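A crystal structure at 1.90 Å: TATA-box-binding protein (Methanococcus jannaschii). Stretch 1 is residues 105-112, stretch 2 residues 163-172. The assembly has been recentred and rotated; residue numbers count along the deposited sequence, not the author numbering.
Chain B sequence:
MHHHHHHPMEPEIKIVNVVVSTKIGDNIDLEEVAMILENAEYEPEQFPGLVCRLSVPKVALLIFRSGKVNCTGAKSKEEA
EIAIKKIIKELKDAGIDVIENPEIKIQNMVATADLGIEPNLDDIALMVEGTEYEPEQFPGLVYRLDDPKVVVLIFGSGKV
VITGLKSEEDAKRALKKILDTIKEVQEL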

ATOM      1  N   LYS B 105       7.355 -33.877  12.713  1.00 33.40           N
ATOM      2  CA  LYS B 105       6.156 -33.098  12.316  1.00 33.50           C
ATOM      3  C   LYS B 105       6.177 -32.754  10.825  1.00 32.53           C
ATOM      4  O   LYS B 105       7.190 -32.246  10.316  1.00 32.43           O
ATOM      5  CB  LYS B 105       6.083 -31.794  13.148  1.00 33.73           C
ATOM      6  CG  LYS B 105       4.940 -30.852  12.738  1.00 38.22           C
ATOM      7  CD  LYS B 105       4.588 -29.951  13.903  1.00 45.22           C
ATOM      8  CE  LYS B 105       4.791 -28.495  13.567  1.00 49.00           C
ATOM      9  NZ  LYS B 105       4.860 -27.652  14.807  1.00 52.47           N
ATOM     10  N   ILE B 106       5.070 -32.995  10.120  1.00 28.32           N
ATOM     11  CA  ILE B 106       5.002 -32.596   8.720  1.00 27.15           C
ATOM     12  C   ILE B 106       4.828 -31.084   8.628  1.00 25.73           C
ATOM     13  O   ILE B 106       3.923 -30.536   9.230  1.00 25.33           O
ATOM     14  CB  ILE B 106       3.871 -33.353   7.929  1.00 26.21           C
ATOM     15  CG1 ILE B 106       4.272 -34.821   7.717  1.00 26.24           C
ATOM     16  CG2 ILE B 106       3.621 -32.700   6.572  1.00 25.47           C
ATOM     17  CD1 ILE B 106       3.067 -35.740   7.345  1.00 28.96           C
ATOM     18  N   GLN B 107       5.716 -30.425   7.889  1.00 24.62           N
ATOM     19  CA  GLN B 107       5.602 -28.996   7.644  1.00 25.37           C
ATOM     20  C   GLN B 107       5.026 -28.681   6.275  1.00 24.64           C
ATOM     21  O   GLN B 107       4.363 -27.668   6.104  1.00 25.48           O
ATOM     22  CB  GLN B 107       6.951 -28.308   7.753  1.00 25.19           C
ATOM     23  CG  GLN B 107       7.521 -28.300   9.150  1.00 26.28           C
ATOM     24  CD  GLN B 107       6.721 -27.426  10.101  1.00 29.75           C
ATOM     25  OE1 GLN B 107       5.948 -26.557   9.674  1.00 32.08           O
ATOM     26  NE2 GLN B 107       6.890 -27.664  11.399  1.00 31.08           N
ATOM     27  N   ASN B 108       5.359 -29.501   5.295  1.00 25.44           N
ATOM     28  CA  ASN B 108       4.885 -29.308   3.916  1.00 26.92           C
ATOM     29  C   ASN B 108       4.843 -30.656   3.194  1.00 27.65           C
ATOM     30  O   ASN B 108       5.493 -31.609   3.607  1.00 26.27           O
ATOM     31  CB  ASN B 108       5.827 -28.346   3.158  1.00 27.03           C
ATOM     32  CG  ASN B 108       5.095 -27.439   2.166  1.00 29.66           C
ATOM     33  OD1 ASN B 108       4.126 -27.844   1.528  1.00 29.41           O
ATOM     34  ND2 ASN B 108       5.590 -26.195   2.022  1.00 29.84           N
ATOM     35  N   MET B 109       4.068 -30.728   2.113  1.00 29.29           N
ATOM     36  CA  MET B 109       4.052 -31.909   1.235  1.00 31.72           C
ATOM     37  C   MET B 109       3.746 -31.467  -0.175  1.00 31.35           C
ATOM     38  O   MET B 109       3.034 -30.484  -0.379  1.00 32.55           O
ATOM     39  CB  MET B 109       2.964 -32.913   1.628  1.00 31.45           C
ATOM     40  CG  MET B 109       2.797 -33.195   3.100  1.00 31.84           C
ATOM     41  SD  MET B 109       1.355 -34.199   3.537  1.00 36.81           S
ATOM     42  CE  MET B 109       2.031 -35.830   3.312  1.00 30.35           C
ATOM     43  N   VAL B 110       4.277 -32.202  -1.145  1.00 30.10           N
ATOM     44  CA  VAL B 110       3.888 -32.044  -2.541  1.00 28.50           C
ATOM     45  C   VAL B 110       3.052 -33.288  -2.844  1.00 27.30           C
ATOM     46  O   VAL B 110       3.500 -34.411  -2.590  1.00 26.23           O
ATOM     47  CB  VAL B 110       5.112 -31.994  -3.496  1.00 28.79           C
ATOM     48  CG1 VAL B 110       4.690 -32.112  -4.960  1.00 29.29           C
ATOM     49  CG2 VAL B 110       5.929 -30.704  -3.301  1.00 30.72           C
ATOM     50  N   ALA B 111       1.824 -33.069  -3.326  1.00 25.33           N
ATOM     51  CA  ALA B 111       0.958 -34.145  -3.782  1.00 23.91           C
ATOM     52  C   ALA B 111       0.678 -33.883  -5.258  1.00 24.28           C
ATOM     53  O   ALA B 111       0.601 -32.718  -5.705  1.00 21.16           O
ATOM     54  CB  ALA B 111      -0.329 -34.153  -3.017  1.00 23.79           C
ATOM     55  N   THR B 112       0.525 -34.973  -6.007  1.00 23.92           N
ATOM     56  CA  THR B 112       0.146 -34.887  -7.411  1.00 24.75           C
ATOM     57  C   THR B 112      -1.090 -35.750  -7.680  1.00 24.60           C
ATOM     58  O   THR B 112      -1.384 -36.733  -6.956  1.00 23.57           O
ATOM     59  CB  THR B 112       1.297 -35.316  -8.359  1.00 24.97           C
ATOM     60  OG1 THR B 112       1.659 -36.687  -8.102  1.00 27.14           O
ATOM     61  CG2 THR B 112       2.545 -34.410  -8.169  1.00 27.01           C
ATOM     62  N   THR B 163       0.583 -28.014  -3.196  1.00 33.96           N
ATOM     63  CA  THR B 163       1.674 -27.734  -2.244  1.00 33.95           C
ATOM     64  C   THR B 163       1.150 -27.008  -1.014  1.00 33.56           C
ATOM     65  O   THR B 163       0.021 -26.516  -1.009  1.00 32.47           O
ATOM     66  CB  THR B 163       2.845 -26.944  -2.898  1.00 35.22           C
ATOM     67  OG1 THR B 163       2.431 -25.606  -3.207  1.00 38.00           O
ATOM     68  CG2 THR B 163       3.297 -27.595  -4.208  1.00 36.72           C
ATOM     69  N   GLY B 164       1.954 -26.938   0.043  1.00 32.19           N
ATOM     70  CA  GLY B 164       1.525 -26.263   1.260  1.00 33.18           C
ATOM     71  C   GLY B 164       0.740 -27.158   2.198  1.00 32.91           C
ATOM     72  O   GLY B 164       0.239 -26.709   3.234  1.00 33.32           O
ATOM     73  N   LEU B 165       0.667 -28.437   1.850  1.00 33.10           N
ATOM     74  CA  LEU B 165      -0.082 -29.440   2.612  1.00 33.66           C
ATOM     75  C   LEU B 165       0.515 -29.826   3.954  1.00 33.80           C
ATOM     76  O   LEU B 165       1.720 -29.994   4.065  1.00 34.71           O
ATOM     77  CB  LEU B 165      -0.178 -30.713   1.791  1.00 33.40           C
ATOM     78  CG  LEU B 165      -1.139 -30.643   0.619  1.00 35.18           C
ATOM     79  CD1 LEU B 165      -0.775 -31.704  -0.399  1.00 33.12           C
ATOM     80  CD2 LEU B 165      -2.546 -30.814   1.139  1.00 34.85           C
ATOM     81  N   LYS B 166      -0.351 -30.016   4.950  1.00 33.52           N
ATOM     82  CA  LYS B 166       0.054 -30.494   6.276  1.00 33.71           C
ATOM     83  C   LYS B 166      -0.313 -31.955   6.506  1.00 33.54           C
ATOM     84  O   LYS B 166       0.131 -32.569   7.487  1.00 32.62           O
ATOM     85  CB  LYS B 166      -0.567 -29.623   7.368  1.00 34.36           C
ATOM     86  CG  LYS B 166      -0.293 -28.137   7.175  1.00 36.10           C
ATOM     87  CD  LYS B 166       1.078 -27.778   7.722  1.00 39.65           C
ATOM     88  CE  LYS B 166       1.448 -26.333   7.393  1.00 40.29           C
ATOM     89  NZ  LYS B 166       2.792 -26.012   7.924  1.00 38.70           N
ATOM     90  N   SER B 167      -1.122 -32.515   5.608  1.00 32.95           N
ATOM     91  CA  SER B 167      -1.551 -33.901   5.762  1.00 33.63           C
ATOM     92  C   SER B 167      -2.089 -34.502   4.488  1.00 34.25           C
ATOM     93  O   SER B 167      -2.600 -33.807   3.591  1.00 33.85           O
ATOM     94  CB  SER B 167      -2.599 -34.056   6.877  1.00 33.46           C
ATOM     95  OG  SER B 167      -3.883 -33.676   6.407  1.00 32.63           O
ATOM     96  N   GLU B 168      -1.962 -35.820   4.428  1.00 35.56           N
ATOM     97  CA  GLU B 168      -2.517 -36.615   3.350  1.00 36.83           C
ATOM     98  C   GLU B 168      -4.051 -36.449   3.260  1.00 36.56           C
ATOM     99  O   GLU B 168      -4.602 -36.348   2.171  1.00 36.80           O
ATOM    100  CB  GLU B 168      -2.096 -38.077   3.564  1.00 38.13           C
ATOM    101  CG  GLU B 168      -1.986 -38.892   2.292  1.00 41.09           C
ATOM    102  CD  GLU B 168      -3.244 -39.672   2.002  1.00 45.20           C
ATOM    103  OE1 GLU B 168      -4.043 -39.870   2.944  1.00 47.45           O
ATOM    104  OE2 GLU B 168      -3.431 -40.085   0.835  1.00 47.22           O
ATOM    105  N   GLU B 169      -4.729 -36.400   4.407  1.00 36.56           N
ATOM    106  CA  GLU B 169      -6.179 -36.126   4.446  1.00 36.37           C
ATOM    107  C   GLU B 169      -6.546 -34.767   3.848  1.00 35.18           C
ATOM    108  O   GLU B 169      -7.527 -34.650   3.101  1.00 34.09           O
ATOM    109  CB  GLU B 169      -6.738 -36.239   5.864  1.00 36.74           C
ATOM    110  CG  GLU B 169      -5.816 -35.749   6.978  1.00 40.94           C
ATOM    111  CD  GLU B 169      -4.894 -36.846   7.533  1.00 42.72           C
ATOM    112  OE1 GLU B 169      -4.922 -37.068   8.765  1.00 45.87           O
ATOM    113  OE2 GLU B 169      -4.136 -37.468   6.750  1.00 42.85           O
ATOM    114  N   ASP B 170      -5.765 -33.743   4.180  1.00 34.19           N
ATOM    115  CA  ASP B 170      -5.937 -32.434   3.535  1.00 34.72           C
ATOM    116  C   ASP B 170      -5.702 -32.476   2.024  1.00 34.27           C
ATOM    117  O   ASP B 170      -6.294 -31.695   1.303  1.00 34.54           O
ATOM    118  CB  ASP B 170      -5.004 -31.378   4.127  1.00 33.93           C
ATOM    119  CG  ASP B 170      -5.528 -30.772   5.415  1.00 36.99           C
ATOM    120  OD1 ASP B 170      -6.714 -30.971   5.765  1.00 37.79           O
ATOM    121  OD2 ASP B 170      -4.724 -30.111   6.096  1.00 37.79           O
ATOM    122  N   ALA B 171      -4.806 -33.343   1.553  1.00 34.49           N
ATOM    123  CA  ALA B 171      -4.535 -33.452   0.102  1.00 33.63           C
ATOM    124  C   ALA B 171      -5.766 -33.936  -0.644  1.00 33.65           C
ATOM    125  O   ALA B 171      -6.093 -33.446  -1.744  1.00 32.40           O
ATOM    126  CB  ALA B 171      -3.348 -34.400  -0.165  1.00 33.72           C
ATOM    127  N   LYS B 172      -6.431 -34.915  -0.034  1.00 33.89           N
ATOM    128  CA  LYS B 172      -7.687 -35.474  -0.542  1.00 34.30           C
ATOM    129  C   LYS B 172      -8.789 -34.419  -0.591  1.00 34.73           C
ATOM    130  O   LYS B 172      -9.503 -34.312  -1.588  1.00 34.51           O
ATOM    131  CB  LYS B 172      -8.134 -36.648   0.330  1.00 34.32           C
ATOM    132  CG  LYS B 172      -7.388 -37.950   0.071  1.00 36.03           C
ATOM    133  CD  LYS B 172      -7.739 -38.988   1.132  1.00 37.87           C
ATOM    134  CE  LYS B 172      -6.851 -40.202   1.016  1.00 40.31           C
ATOM    135  NZ  LYS B 172      -7.097 -41.150   2.143  1.00 40.09           N
TER
HETATM  136  O   HOH W   1       3.008 -25.952   4.362  1.00 38.48           O

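Strand 105-112 of the TATA-box-binding protein packs against the turn at 163-167 and the start of the helix that follows, burying 525 Å² in all, both sides summed. Lys 105 opens the strand without touching the second stretch. At Ile 106 the CA-to-CB bond points toward the turn, and CG2 lies 3.6 Å from Lys 166 O and 4.1 Å from Leu 165 O, so across the stretches this methyl meets backbone carbonyls, not a side chain.

Gln 107 turns its CA-to-CB bond away, yet its carbonyl is the main polar anchor on this side of the contact. Lys 166 also starts out pointing away, but chi1 and chi2, both m, bend the chain back, and chi3 and chi4, both t, extend it to the strand, where Lys 166 NZ donates a hydrogen bond of 2.9 Å to Gln 107 O. The side-chain oxygen Gln 107 OE1 is farther from Lys 166 NZ, at 3.6 Å. Water 1 also donates to Gln 107 O, at 2.8 Å, and more weakly to Gly 164 O, at 3.1 Å, so it links the two backbones beside the lysine bond.

Asn 108, buried, sends its CA-to-CB bond sideways, with chi1 at -145°, between wells, and the end of the side chain comes nearer to the turn. Its OD1 receives two weak hydrogen bonds, from Gly 164 N at 2.8 Å and from Met 109 N at 2.9 Å; the N-H...O angles, 129° and 126°, are well short of linear. One amide oxygen thus serves a backbone NH on each stretch. Gly 164 has phi/psi of 86/6, where a CB would be jammed against the preceding carbonyl oxygen; this conformation by itself calls for glycine. Leu 165 O approaches Asn 108 CA at 3.2 Å in a CA-H...O contact.

The same oxygen, Leu 165 O, is 3.1 Å from Met 109 N, but the angle is too poor for a hydrogen bond, although the two residues' CA atoms are only 5.0 Å apart. On the same edge, Met 109 O meets Thr 163 CA in a CA-H...O contact of 3.6 Å, with an angle of 159° at the hydrogen. Met 109 has the largest covered area in the contact. Its CB meets Leu 165 CB at 3.8 Å, while SD reaches the beginning of the helix, 3.6 Å from Ser 167 C and 3.8 Å from Glu 168 N. There Ser 167 occupies the N-cap position, its OG accepting from Asp 170 N at 2.9 Å.

Val 110 points its CA-to-CB bond away and adds a looser touch, CG2 to Thr 163 CG2 at 4.2 Å. Ala 111 points toward the second stretch, and its small methyl closes the apolar patch: CB lies 3.6 Å from Leu 165 CD1 and 4.2 Å from Ala 171 CB, joining turn and helix. Thr 112 is already out of reach.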